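Local coordinates for protein geranyltranstransferase (IspA) (Helicobacter pylori, PDB 3LLW) that probably acts as a magnesium-dependent prenyltransferase of the FPP/GGPP synthase family, building longer isoprenoid diphosphates from shorter ones, at residues F41-N46 against P109-K114; F51-F56 against S82-H87; H87-I92 against G160-Q165; L91-L96 against I123-N128; K150-N155 against A190-A195. All coordinates share one frame; numbering follows the deposited sequence.

Interaction 1: residues F41-N46 against P109-K114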
# COMPACT_ATOMS: atom_id res chain seq x y z
N PHE A 41 -15.80 -0.18 0.64
CA PHE A 41 -15.77 0.24 2.04
C PHE A 41 -16.63 -0.64 2.96
O PHE A 41 -16.60 -0.48 4.18
CB PHE A 41 -16.20 1.70 2.14
CG PHE A 41 -15.35 2.51 3.10
CD1 PHE A 41 -13.99 2.71 2.86
CD2 PHE A 41 -15.93 3.11 4.22
CE1 PHE A 41 -13.20 3.48 3.74
CE2 PHE A 41 -15.16 3.88 5.10
CZ PHE A 41 -13.79 4.07 4.85
N GLU A 42 -17.37 -1.56 2.36
CA GLU A 42 -18.33 -2.41 3.05
C GLU A 42 -17.79 -3.08 4.33
O GLU A 42 -18.43 -3.02 5.38
CB GLU A 42 -18.85 -3.48 2.08
CG GLU A 42 -20.14 -4.13 2.53
CD GLU A 42 -20.73 -5.06 1.47
OE1 GLU A 42 -20.62 -4.76 0.27
OE2 GLU A 42 -21.32 -6.09 1.86
N MET A 43 -16.61 -3.70 4.24
CA MET A 43 -15.99 -4.36 5.39
C MET A 43 -15.41 -3.36 6.41
O MET A 43 -15.18 -3.72 7.57
CB MET A 43 -14.92 -5.37 4.96
CG MET A 43 -15.41 -6.48 4.04
SD MET A 43 -16.89 -7.36 4.61
CE MET A 43 -18.08 -6.93 3.39
N VAL A 44 -15.19 -2.12 6.00
CA VAL A 44 -14.76 -1.09 6.96
C VAL A 44 -15.99 -0.64 7.75
O VAL A 44 -15.92 -0.45 8.97
CB VAL A 44 -14.11 0.15 6.27
CG1 VAL A 44 -13.43 1.07 7.32
CG2 VAL A 44 -13.11 -0.28 5.23
N LEU A 45 -17.12 -0.49 7.05
CA LEU A 45 -18.38 -0.07 7.68
C LEU A 45 -18.90 -1.13 8.62
O LEU A 45 -19.36 -0.82 9.72
CB LEU A 45 -19.44 0.26 6.63
CG LEU A 45 -19.19 1.49 5.76
CD1 LEU A 45 -20.22 1.60 4.66
CD2 LEU A 45 -19.17 2.76 6.60
N ASN A 46 -18.81 -2.38 8.19
CA ASN A 46 -19.39 -3.50 8.91
C ASN A 46 -18.47 -4.05 9.99
O ASN A 46 -18.86 -4.96 10.73
CB ASN A 46 -19.74 -4.63 7.93
CG ASN A 46 -21.03 -4.38 7.14
OD1 ASN A 46 -21.60 -5.31 6.57
ND2 ASN A 46 -21.49 -3.12 7.10
N PRO A 109 -21.71 -11.36 5.73
CA PRO A 109 -20.93 -12.06 4.70
C PRO A 109 -19.59 -11.37 4.41
O PRO A 109 -19.52 -10.13 4.37
CB PRO A 109 -21.83 -12.01 3.45
CG PRO A 109 -23.21 -11.70 3.96
CD PRO A 109 -23.02 -10.89 5.22
N THR A 110 -18.55 -12.17 4.23
CA THR A 110 -17.27 -11.66 3.75
C THR A 110 -17.33 -11.45 2.24
O THR A 110 -18.23 -11.97 1.56
CB THR A 110 -16.12 -12.61 4.11
OG1 THR A 110 -16.46 -13.92 3.66
CG2 THR A 110 -15.89 -12.64 5.61
N LEU A 111 -16.37 -10.70 1.70
CA LEU A 111 -16.38 -10.33 0.28
C LEU A 111 -16.38 -11.48 -0.73
O LEU A 111 -17.02 -11.37 -1.78
CB LEU A 111 -15.27 -9.33 -0.03
CG LEU A 111 -15.37 -7.97 0.65
CD1 LEU A 111 -14.07 -7.19 0.50
CD2 LEU A 111 -16.53 -7.18 0.09
N HIS A 112 -15.68 -12.57 -0.44
CA HIS A 112 -15.66 -13.68 -1.40
C HIS A 112 -16.93 -14.52 -1.34
O HIS A 112 -17.29 -15.19 -2.32
CB HIS A 112 -14.44 -14.57 -1.20
CG HIS A 112 -14.32 -15.14 0.17
ND1 HIS A 112 -13.80 -14.42 1.22
CD2 HIS A 112 -14.68 -16.35 0.67
CE1 HIS A 112 -13.84 -15.16 2.31
NE2 HIS A 112 -14.37 -16.34 2.00
N ALA A 113 -17.61 -14.49 -0.20
CA ALA A 113 -18.88 -15.17 -0.06
C ALA A 113 -19.96 -14.35 -0.77
O ALA A 113 -20.74 -14.91 -1.56
CB ALA A 113 -19.24 -15.38 1.41
N LYS A 114 -19.99 -13.05 -0.50
CA LYS A 114 -21.01 -12.16 -1.04
C LYS A 114 -20.82 -11.90 -2.53
O LYS A 114 -21.80 -11.84 -3.29
CB LYS A 114 -21.04 -10.84 -0.27
CG LYS A 114 -22.23 -9.96 -0.65
CD LYS A 114 -22.34 -8.73 0.23
CE LYS A 114 -23.47 -7.82 -0.25
NZ LYS A 114 -23.88 -6.84 0.78

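Interaction 2: residues F51-F56 against S82-H87. With SO4 (sulfate ion), chain F.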
# COMPACT_ATOMS: atom_id res chain seq x y z
N PHE A 51 -10.35 -0.25 17.85
CA PHE A 51 -9.32 -0.19 18.87
C PHE A 51 -8.12 0.68 18.44
O PHE A 51 -7.64 1.48 19.23
CB PHE A 51 -8.86 -1.59 19.31
CG PHE A 51 -7.87 -1.57 20.46
CD1 PHE A 51 -8.19 -0.95 21.67
CD2 PHE A 51 -6.63 -2.18 20.33
CE1 PHE A 51 -7.28 -0.93 22.73
CE2 PHE A 51 -5.71 -2.17 21.39
CZ PHE A 51 -6.04 -1.54 22.58
N ARG A 52 -7.68 0.53 17.20
CA ARG A 52 -6.51 1.24 16.72
C ARG A 52 -6.71 2.75 16.54
O ARG A 52 -5.88 3.51 17.03
CB ARG A 52 -5.89 0.57 15.49
CG ARG A 52 -5.25 -0.75 15.80
CD ARG A 52 -5.65 -1.79 14.77
NE ARG A 52 -5.24 -3.11 15.21
CZ ARG A 52 -6.06 -4.01 15.75
NH1 ARG A 52 -5.57 -5.18 16.12
NH2 ARG A 52 -7.36 -3.75 15.89
N PRO A 53 -7.79 3.19 15.84
CA PRO A 53 -8.05 4.62 15.86
C PRO A 53 -8.26 5.21 17.26
O PRO A 53 -7.80 6.32 17.53
CB PRO A 53 -9.31 4.78 15.02
CG PRO A 53 -9.34 3.59 14.14
CD PRO A 53 -8.77 2.49 14.97
N LYS A 54 -8.93 4.47 18.15
CA LYS A 54 -9.05 4.92 19.55
C LYS A 54 -7.70 5.11 20.24
O LYS A 54 -7.52 6.07 20.99
CB LYS A 54 -9.93 4.00 20.37
CG LYS A 54 -11.41 4.18 20.08
CD LYS A 54 -12.23 3.05 20.67
CE LYS A 54 -13.68 3.17 20.18
NZ LYS A 54 -14.60 2.28 20.91
N LEU A 55 -6.74 4.22 19.97
CA LEU A 55 -5.38 4.37 20.52
C LEU A 55 -4.70 5.61 19.97
O LEU A 55 -4.03 6.32 20.70
CB LEU A 55 -4.53 3.15 20.19
CG LEU A 55 -4.78 1.85 20.94
CD1 LEU A 55 -4.18 0.71 20.12
CD2 LEU A 55 -4.17 1.93 22.32
N PHE A 56 -4.87 5.84 18.66
CA PHE A 56 -4.34 7.00 17.96
C PHE A 56 -4.88 8.28 18.59
O PHE A 56 -4.12 9.21 18.93
CB PHE A 56 -4.71 6.95 16.46
CG PHE A 56 -4.39 8.22 15.71
CD1 PHE A 56 -5.41 9.05 15.26
CD2 PHE A 56 -3.06 8.59 15.47
CE1 PHE A 56 -5.11 10.23 14.57
CE2 PHE A 56 -2.76 9.77 14.78
CZ PHE A 56 -3.78 10.60 14.34
N SER A 82 -6.94 5.88 8.07
CA SER A 82 -5.92 5.15 7.30
C SER A 82 -5.45 3.91 8.04
O SER A 82 -5.22 2.87 7.43
CB SER A 82 -4.72 6.03 6.99
OG SER A 82 -3.93 6.17 8.14
N ILE A 83 -5.33 4.03 9.36
CA ILE A 83 -4.99 2.89 10.22
C ILE A 83 -6.11 1.83 10.18
O ILE A 83 -5.83 0.63 10.12
CB ILE A 83 -4.76 3.33 11.66
CG1 ILE A 83 -3.71 4.47 11.73
CG2 ILE A 83 -4.27 2.15 12.49
CD1 ILE A 83 -3.53 5.09 13.11
N GLU A 84 -7.36 2.28 10.20
CA GLU A 84 -8.49 1.37 10.22
C GLU A 84 -8.58 0.61 8.89
O GLU A 84 -8.78 -0.59 8.89
CB GLU A 84 -9.79 2.11 10.60
CG GLU A 84 -11.05 1.25 10.85
CD GLU A 84 -10.94 0.23 12.00
OE1 GLU A 84 -10.05 0.35 12.88
OE2 GLU A 84 -11.78 -0.71 12.02
N CYS A 85 -8.33 1.29 7.77
CA CYS A 85 -8.29 0.66 6.44
C CYS A 85 -7.22 -0.43 6.29
O CYS A 85 -7.50 -1.52 5.75
CB CYS A 85 -8.12 1.70 5.33
SG CYS A 85 -9.60 2.68 5.09
N LEU A 86 -6.01 -0.15 6.77
CA LEU A 86 -4.94 -1.14 6.79
C LEU A 86 -5.31 -2.36 7.62
O LEU A 86 -5.07 -3.48 7.20
CB LEU A 86 -3.63 -0.53 7.31
CG LEU A 86 -2.38 -1.27 6.83
CD1 LEU A 86 -2.18 -1.05 5.34
CD2 LEU A 86 -1.15 -0.81 7.59
N HIS A 87 -5.92 -2.14 8.78
CA HIS A 87 -6.37 -3.24 9.61
C HIS A 87 -7.45 -4.06 8.90
O HIS A 87 -7.44 -5.28 8.97
CB HIS A 87 -6.90 -2.72 10.96
CG HIS A 87 -7.59 -3.78 11.78
ND1 HIS A 87 -6.93 -4.90 12.26
CD2 HIS A 87 -8.87 -3.89 12.21
CE1 HIS A 87 -7.78 -5.66 12.93
NE2 HIS A 87 -8.96 -5.07 12.92
S SO4 F . -10.88 -4.70 16.53
O1 SO4 F . -11.51 -5.21 15.31
O2 SO4 F . -9.56 -5.32 16.71
O3 SO4 F . -10.74 -3.24 16.50
O4 SO4 F . -11.70 -5.09 17.68
O HOH W 1 -9.00 -1.25 14.95

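Interaction 3: residues H87-I92 against G160-Q165. With SO4 (sulfate ion), chain F.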
# COMPACT_ATOMS: atom_id res chain seq x y z
N HIS A 87 -5.92 -2.14 8.78
CA HIS A 87 -6.37 -3.24 9.61
C HIS A 87 -7.45 -4.06 8.90
O HIS A 87 -7.44 -5.28 8.97
CB HIS A 87 -6.90 -2.72 10.96
CG HIS A 87 -7.59 -3.78 11.78
ND1 HIS A 87 -6.93 -4.90 12.26
CD2 HIS A 87 -8.87 -3.89 12.21
CE1 HIS A 87 -7.78 -5.66 12.93
NE2 HIS A 87 -8.96 -5.07 12.92
N THR A 88 -8.37 -3.38 8.22
CA THR A 88 -9.49 -4.03 7.54
C THR A 88 -9.03 -4.87 6.36
O THR A 88 -9.53 -5.98 6.15
CB THR A 88 -10.52 -2.99 7.05
OG1 THR A 88 -10.79 -2.07 8.11
CG2 THR A 88 -11.81 -3.66 6.61
N TYR A 89 -8.07 -4.35 5.60
CA TYR A 89 -7.54 -5.05 4.42
C TYR A 89 -6.89 -6.37 4.84
O TYR A 89 -7.06 -7.40 4.16
CB TYR A 89 -6.57 -4.18 3.59
CG TYR A 89 -5.12 -4.67 3.56
CD1 TYR A 89 -4.75 -5.80 2.82
CD2 TYR A 89 -4.12 -4.00 4.25
CE1 TYR A 89 -3.47 -6.27 2.80
CE2 TYR A 89 -2.82 -4.45 4.24
CZ TYR A 89 -2.49 -5.57 3.50
OH TYR A 89 -1.22 -6.03 3.47
N SER A 90 -6.14 -6.34 5.95
CA SER A 90 -5.55 -7.57 6.47
C SER A 90 -6.62 -8.62 6.80
O SER A 90 -6.43 -9.81 6.53
CB SER A 90 -4.66 -7.29 7.67
OG SER A 90 -5.43 -6.85 8.76
N LEU A 91 -7.76 -8.17 7.35
CA LEU A 91 -8.87 -9.08 7.67
C LEU A 91 -9.54 -9.66 6.43
O LEU A 91 -9.97 -10.82 6.44
CB LEU A 91 -9.91 -8.39 8.57
CG LEU A 91 -9.44 -7.89 9.94
CD1 LEU A 91 -10.56 -7.15 10.67
CD2 LEU A 91 -8.90 -9.03 10.79
N ILE A 92 -9.60 -8.86 5.37
CA ILE A 92 -10.18 -9.28 4.10
C ILE A 92 -9.35 -10.42 3.52
O ILE A 92 -9.89 -11.45 3.05
CB ILE A 92 -10.29 -8.11 3.10
CG1 ILE A 92 -11.36 -7.13 3.57
CG2 ILE A 92 -10.70 -8.60 1.73
CD1 ILE A 92 -11.28 -5.79 2.91
N GLY A 160 6.67 -6.13 9.57
CA GLY A 160 5.72 -6.13 10.68
C GLY A 160 4.52 -7.05 10.45
O GLY A 160 4.65 -8.28 10.47
N MET A 161 3.36 -6.45 10.20
CA MET A 161 2.07 -7.14 10.21
C MET A 161 1.99 -8.32 9.25
O MET A 161 1.50 -9.39 9.62
CB MET A 161 0.95 -6.13 9.97
CG MET A 161 -0.46 -6.69 10.02
SD MET A 161 -1.68 -5.47 9.47
CE MET A 161 -1.31 -5.48 7.71
N ILE A 162 2.53 -8.13 8.04
CA ILE A 162 2.54 -9.17 7.01
C ILE A 162 3.40 -10.38 7.38
O ILE A 162 2.94 -11.53 7.26
CB ILE A 162 2.89 -8.59 5.62
CG1 ILE A 162 1.70 -7.78 5.12
CG2 ILE A 162 3.18 -9.68 4.61
CD1 ILE A 162 2.09 -6.71 4.12
N LEU A 163 4.63 -10.13 7.85
CA LEU A 163 5.45 -11.22 8.42
C LEU A 163 4.69 -12.04 9.45
O LEU A 163 4.67 -13.27 9.36
CB LEU A 163 6.73 -10.69 9.07
CG LEU A 163 7.66 -11.70 9.74
CD1 LEU A 163 8.01 -12.83 8.78
CD2 LEU A 163 8.94 -10.99 10.23
N GLY A 164 4.05 -11.36 10.40
CA GLY A 164 3.27 -12.04 11.41
C GLY A 164 2.10 -12.84 10.84
O GLY A 164 1.79 -13.93 11.33
N GLN A 165 1.44 -12.27 9.84
CA GLN A 165 0.32 -12.92 9.14
C GLN A 165 0.78 -14.16 8.38
O GLN A 165 0.09 -15.19 8.37
CB GLN A 165 -0.30 -11.92 8.17
CG GLN A 165 -1.47 -12.44 7.38
CD GLN A 165 -2.79 -12.17 8.06
OE1 GLN A 165 -2.97 -11.12 8.70
NE2 GLN A 165 -3.73 -13.10 7.91
S SO4 F . -10.88 -4.70 16.53
O1 SO4 F . -11.51 -5.21 15.31
O2 SO4 F . -9.56 -5.32 16.71
O3 SO4 F . -10.74 -3.24 16.50
O4 SO4 F . -11.70 -5.09 17.68

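Interaction 4: residues L91-L96 against I123-N128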
# COMPACT_ATOMS: atom_id res chain seq x y z
N LEU A 91 -7.76 -8.17 7.35
CA LEU A 91 -8.87 -9.08 7.67
C LEU A 91 -9.54 -9.66 6.43
O LEU A 91 -9.97 -10.82 6.44
CB LEU A 91 -9.91 -8.39 8.57
CG LEU A 91 -9.44 -7.89 9.94
CD1 LEU A 91 -10.56 -7.15 10.67
CD2 LEU A 91 -8.90 -9.03 10.79
N ILE A 92 -9.60 -8.86 5.37
CA ILE A 92 -10.18 -9.28 4.10
C ILE A 92 -9.35 -10.42 3.52
O ILE A 92 -9.89 -11.45 3.05
CB ILE A 92 -10.29 -8.11 3.10
CG1 ILE A 92 -11.36 -7.13 3.57
CG2 ILE A 92 -10.70 -8.60 1.73
CD1 ILE A 92 -11.28 -5.79 2.91
N HIS A 93 -8.04 -10.25 3.60
CA HIS A 93 -7.14 -11.27 3.08
C HIS A 93 -7.03 -12.48 4.00
O HIS A 93 -6.99 -13.61 3.51
CB HIS A 93 -5.78 -10.66 2.70
CG HIS A 93 -5.85 -9.87 1.42
ND1 HIS A 93 -4.74 -9.48 0.72
CD2 HIS A 93 -6.92 -9.45 0.70
CE1 HIS A 93 -5.11 -8.83 -0.37
NE2 HIS A 93 -6.43 -8.80 -0.40
N ASP A 94 -7.06 -12.26 5.31
CA ASP A 94 -7.09 -13.36 6.26
C ASP A 94 -8.30 -14.30 6.02
O ASP A 94 -8.17 -15.51 6.21
CB ASP A 94 -7.14 -12.84 7.69
CG ASP A 94 -7.03 -13.95 8.72
OD1 ASP A 94 -6.01 -14.67 8.71
OD2 ASP A 94 -7.96 -14.09 9.54
N ASP A 95 -9.43 -13.74 5.58
CA ASP A 95 -10.69 -14.48 5.45
C ASP A 95 -10.79 -15.35 4.21
O ASP A 95 -11.69 -16.18 4.11
CB ASP A 95 -11.87 -13.49 5.46
CG ASP A 95 -12.25 -13.04 6.86
OD1 ASP A 95 -12.07 -13.81 7.83
OD2 ASP A 95 -12.76 -11.91 6.99
N LEU A 96 -9.86 -15.16 3.27
CA LEU A 96 -9.86 -15.80 1.95
C LEU A 96 -9.82 -17.34 2.01
O LEU A 96 -9.30 -17.89 2.97
CB LEU A 96 -8.68 -15.29 1.12
CG LEU A 96 -8.65 -13.85 0.59
CD1 LEU A 96 -7.30 -13.56 -0.02
CD2 LEU A 96 -9.73 -13.59 -0.43
N ILE A 123 -10.10 -5.80 -3.51
CA ILE A 123 -10.54 -4.83 -2.49
C ILE A 123 -9.62 -4.73 -1.27
O ILE A 123 -9.36 -3.61 -0.80
CB ILE A 123 -12.04 -4.94 -2.17
CG1 ILE A 123 -12.79 -4.15 -3.24
CG2 ILE A 123 -12.38 -4.32 -0.83
CD1 ILE A 123 -14.14 -4.66 -3.49
N GLY A 124 -9.09 -5.86 -0.79
CA GLY A 124 -8.00 -5.79 0.21
C GLY A 124 -6.79 -5.00 -0.31
O GLY A 124 -6.21 -4.18 0.40
N ASP A 125 -6.42 -5.25 -1.56
CA ASP A 125 -5.34 -4.53 -2.23
C ASP A 125 -5.57 -3.03 -2.30
O ASP A 125 -4.66 -2.25 -2.00
CB ASP A 125 -5.13 -5.07 -3.65
CG ASP A 125 -4.41 -6.40 -3.68
OD1 ASP A 125 -3.99 -6.87 -2.60
OD2 ASP A 125 -4.27 -6.97 -4.79
N ALA A 126 -6.78 -2.64 -2.68
CA ALA A 126 -7.18 -1.24 -2.72
C ALA A 126 -7.20 -0.58 -1.36
O ALA A 126 -6.76 0.60 -1.22
CB ALA A 126 -8.50 -1.07 -3.40
N LEU A 127 -7.71 -1.30 -0.36
CA LEU A 127 -7.70 -0.74 1.00
C LEU A 127 -6.30 -0.54 1.60
O LEU A 127 -6.07 0.41 2.36
CB LEU A 127 -8.59 -1.54 1.94
CG LEU A 127 -10.09 -1.24 1.81
CD1 LEU A 127 -10.87 -2.28 2.57
CD2 LEU A 127 -10.44 0.17 2.30
N ASN A 128 -5.38 -1.44 1.25
CA ASN A 128 -3.96 -1.30 1.54
C ASN A 128 -3.40 -0.02 0.92
O ASN A 128 -2.81 0.76 1.64
CB ASN A 128 -3.22 -2.51 0.97
CG ASN A 128 -1.74 -2.54 1.30
OD1 ASN A 128 -1.17 -1.65 1.96
ND2 ASN A 128 -1.10 -3.59 0.82

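Interaction 5: residues K150-N155 against A190-A195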
# COMPACT_ATOMS: atom_id res chain seq x y z
N LYS A 150 6.06 6.70 6.80
CA LYS A 150 7.21 5.87 7.21
C LYS A 150 6.84 4.87 8.29
O LYS A 150 7.23 3.70 8.24
CB LYS A 150 8.36 6.72 7.80
CG LYS A 150 9.11 7.66 6.89
CD LYS A 150 10.40 8.12 7.61
CE LYS A 150 11.05 9.30 6.93
NZ LYS A 150 12.40 9.54 7.51
N ILE A 151 6.11 5.35 9.30
CA ILE A 151 5.68 4.51 10.42
C ILE A 151 4.68 3.42 9.98
O ILE A 151 4.92 2.24 10.23
CB ILE A 151 5.10 5.35 11.58
CG1 ILE A 151 6.22 6.19 12.22
CG2 ILE A 151 4.47 4.44 12.66
CD1 ILE A 151 5.70 7.22 13.17
N LEU A 152 3.60 3.82 9.32
CA LEU A 152 2.53 2.87 8.94
C LEU A 152 3.01 1.80 7.94
O LEU A 152 2.73 0.61 8.11
CB LEU A 152 1.31 3.62 8.41
CG LEU A 152 0.05 2.75 8.24
CD1 LEU A 152 -0.59 2.37 9.59
CD2 LEU A 152 -0.96 3.43 7.35
N SER A 153 3.75 2.24 6.92
CA SER A 153 4.37 1.35 5.95
C SER A 153 5.37 0.36 6.55
O SER A 153 5.33 -0.83 6.18
CB SER A 153 5.01 2.13 4.81
OG SER A 153 6.05 2.99 5.29
N ALA A 154 6.25 0.83 7.44
CA ALA A 154 7.20 -0.09 8.12
C ALA A 154 6.50 -1.15 8.97
O ALA A 154 6.90 -2.31 8.95
CB ALA A 154 8.19 0.66 8.97
N ASN A 155 5.48 -0.74 9.71
CA ASN A 155 4.86 -1.59 10.71
C ASN A 155 3.72 -2.45 10.15
O ASN A 155 3.38 -3.48 10.72
CB ASN A 155 4.36 -0.72 11.87
CG ASN A 155 5.51 -0.19 12.72
OD1 ASN A 155 6.02 -0.88 13.60
ND2 ASN A 155 5.94 1.04 12.44
N ALA A 190 0.96 -6.66 17.52
CA ALA A 190 1.47 -5.58 18.38
C ALA A 190 2.10 -4.41 17.65
O ALA A 190 2.07 -3.28 18.14
CB ALA A 190 2.43 -6.14 19.44
N LYS A 191 2.65 -4.69 16.46
CA LYS A 191 3.34 -3.69 15.63
C LYS A 191 2.44 -2.54 15.18
O LYS A 191 2.83 -1.37 15.31
CB LYS A 191 3.97 -4.36 14.41
CG LYS A 191 5.47 -4.10 14.27
CD LYS A 191 6.26 -5.02 15.19
CE LYS A 191 7.71 -5.19 14.76
NZ LYS A 191 8.64 -4.37 15.60
N LEU A 192 1.26 -2.88 14.68
CA LEU A 192 0.24 -1.90 14.26
C LEU A 192 -0.40 -1.13 15.43
O LEU A 192 -0.80 0.04 15.30
CB LEU A 192 -0.84 -2.60 13.41
CG LEU A 192 -1.85 -1.75 12.63
CD1 LEU A 192 -1.12 -0.83 11.66
CD2 LEU A 192 -2.92 -2.60 11.90
N ILE A 193 -0.51 -1.80 16.57
CA ILE A 193 -0.99 -1.19 17.82
C ILE A 193 0.06 -0.17 18.34
O ILE A 193 -0.29 0.93 18.78
CB ILE A 193 -1.27 -2.32 18.84
CG1 ILE A 193 -2.60 -3.03 18.48
CG2 ILE A 193 -1.30 -1.83 20.29
CD1 ILE A 193 -2.89 -4.19 19.36
N SER A 194 1.35 -0.51 18.28
CA SER A 194 2.38 0.44 18.73
C SER A 194 2.53 1.57 17.70
O SER A 194 2.76 2.72 18.08
CB SER A 194 3.70 -0.25 19.11
OG SER A 194 4.77 0.07 18.26
N ALA A 195 2.33 1.26 16.41
CA ALA A 195 2.30 2.28 15.35
C ALA A 195 1.20 3.30 15.56
O ALA A 195 1.50 4.51 15.56
CB ALA A 195 2.20 1.67 13.95
O HOH W 2 6.92 0.16 16.42

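Interaction 1: residues F41-N46 against P109-K114
Glu42 and Met43, near the C-terminal end of helix 36-45, face the chain that follows the aspartate-rich metal site, where the second strand of a small antiparallel hairpin gives way at Thr110 to the short helix 111-114. Two separate interactions carry the contact. One is apolar: Met43 and Leu111 lie alongside, pointing opposite ways, with Met43 CG 3.7 Å from Leu111 CG and Met43 CE 3.7 Å from Leu111 CD2. The bends at chi2 and chi3 of the methionine fold its methyl back, so that Met43 CE also comes within 3.6 Å of Pro109 O. Leu111 also rests on Ile123 of helix 117-137. The other is a salt bridge between two extended chains. Glu42 has CG anti to its backbone N (chi1 -162°), and its OE2 receives Lys114 NZ at 2.9 Å. The ammonium arrives from above the carboxylate plane, 38° out of it. Since Glu42 OE1 is hydrogen-bonded to Tyr115 OH, each carboxylate oxygen has its own partner, which limits rotation of the group. The contact thus pairs charges beside the exposed lysine, while the thioether of Met43 and buried Leu111 make the apolar half.

Interaction 2: residues F51-F56 against S82-H87
Arg52 lays its guanidinium flat over one face of the His87 ring. The planes are 8° apart and the group centres 3.9 Å, while the side chains run at about a right angle. The overlap is offset: Arg52 NH2 stands 3.5 Å from His87 CE1, toward the ring's rim. His87 reaches this position with CG anti to its backbone N (chi1 171°). At the guanidinium's edge, close to its plane, a sulfate ion, probably from the crystallisation liquor, takes a well-directed hydrogen bond from Arg52 NH2 to its O2 (2.8 Å). Phe51 N and His87 NE2 add weak bonds to the same ion. A water accepts from Arg52 N and NH2 and lies 2.8 Å from Glu84 OE1; Glu84 OE2 forms a salt bridge with Arg50. Glu84 is set square to Pro53, its OE1 3.3 Å from Pro53 CD. Deeper in, Arg52 CB meets Ile83 CG2 at 3.8 Å, and Ile83 CD1 approaches Phe56 CB. The segment axes are 8.8 Å apart at 153°, an antiparallel helix pair. Arg52 belongs to a GGKRxRP motif, and its meeting with His87 around a tetrahedral anion is consistent with the isopentenyl diphosphate pocket of this family.

Interaction 3: residues H87-I92 against G160-Q165
Tyr89 and Ser90 of helix 73-94 meet Met161 and Ile162 at the start of helix 161-170, in the helical wall next to the aspartate-rich metal site. The two segments run nearly parallel, at 22°, but their axes are 11.9 Å apart, and side chains have to span the interval. Met161 does most of this. With CG anti to its backbone N (chi1 -177°), it extends toward helix 73-94 and then bends at chi3, which brings its methyl 3.8 Å (Met161 CE) from Ser90 CB and 3.9 Å (Met161 CE) from Tyr89 CE2. Behind it, Met161 SD lies 3.9 Å from Ser90 CB. The phenol stands roughly perpendicular to Ile162, and Tyr89 OH comes to 3.4 Å from Ile162 CD1. The hydroxyl of Ser90 turns back on its own helix and donates to His87 O at 2.6 Å, with the donor tilted 33° from the carbonyl plane. One turn beyond Met161, Gln165 directs NE2 into a weak hydrogen bond with OD1 of Asp94, a residue that binds magnesium, although no metal is bound in this chain. Tyr89 and Ile162 also pack on Asp125 and Ala126 of the second subunit. No hydrogen bond joins the two segments directly: methyl, thioether and phenol surfaces hold them together, while the serine's polar group is satisfied within its own helix.

Interaction 4: residues L91-L96 against I123-N128
Ile92 and His93 present neighbouring side chains to helix 117-137, and the first makes the apolar part of the contact. With CG1 anti to the carbonyl carbon (chi1 -70°), Ile92 CD1 touches Leu127 CD1 at 3.6 Å, the side chains nearly perpendicular, and reaches Ile123 CG2 at 4.2 Å. Backbone approach comes second: the CA atoms of Ile92 and Gly124 are 5.7 Å apart, and with no side chain on Gly124 the imidazole moves in until His93 NE2 is 3.4 Å from Gly124 CA. This lies at the end of helix 73-94, just ahead of the aspartate-rich motif of the family, in which Asp94 and Asp100 bind magnesium. The polar component centres on the imidazole. Asp125 OD1 sits at its edge, in the ring plane, 3.2 Å from His93 CE1, with carboxylate and ring planes 70° apart; this is a C-H approach, not a hydrogen bond. The nitrogens have other partners: His93 NE2 bonds to Val121 O, and His93 ND1 to Asp125 OD2 of the second subunit. With each ring nitrogen facing an acceptor, a doubly protonated imidazole is probably favoured. Asp125 OD2 reciprocates with His93 of that subunit, so the pair recurs across the dimer interface.

Interaction 5: residues K150-N155 against A190-A195
Asn155 projects from helix 142-156 onto Lys191 and Ala195 of helix 178-204, the two segments being antiparallel at 172° with axes 9.4 Å apart. At the root of the side chain, Asn155 CB packs on Ala195 CB at 3.8 Å and also nears the carbonyl oxygen of Lys191. Next, Asn155 CG, anti to its own carbonyl carbon (chi1 -72°), stays over the same alanine methyl and the Lys191 carbonyl. There the amide divides. Its oxygen heads across the contact: Asn155 OD1 lies 3.3 Å from Lys191 CG and accepts from a water at 3.1 Å, which in turn stands 2.8 Å from Ser194 OG. Its nitrogen turns back instead, and Asn155 ND2 donates to Ile151 O at 2.7 Å with an almost straight N-H (167°), the acceptor lying close to the amide plane. That carbonyl oxygen also receives the backbone N of Asn155, making it a double acceptor. Beside the amide, toward the core, the packing is aliphatic: Ile151 CG2 meets Ala195 CB at 3.8 Å, and the tips of Leu152 and Leu192 touch, CD1 to CD1, at 3.8 Å beside Leu86 of helix 73-94. With ND2 tied to its own helix, the amide's rotation is fixed and OD1 is directed at the opposite helix, so the polar link between the segments is carried by water and the remaining contact by aliphatic carbons, methyls and methylenes alike.

The five contacts tie together one all-helical fold of the polyprenyl synthetase family. Interactions 2, 3 and 4 follow one another along helix 73-94, sharing His87 between 2 and 3 and Leu91 and Ile92 between 3 and 4; the centres of 3 and 4 are 8 Å apart. Interaction 1 lies alongside the helix's C-terminal half, about 10 Å centre to centre from interaction 4, and encloses interaction 2 along the chain. Interaction 5 sits 10 Å from interaction 2 and 11 Å from 3, again between centres, its segments alternating with those of 3. His87 at the sulfate lies about two turns before magnesium-binding Asp94; interactions 3, 4 and 5 border the second subunit.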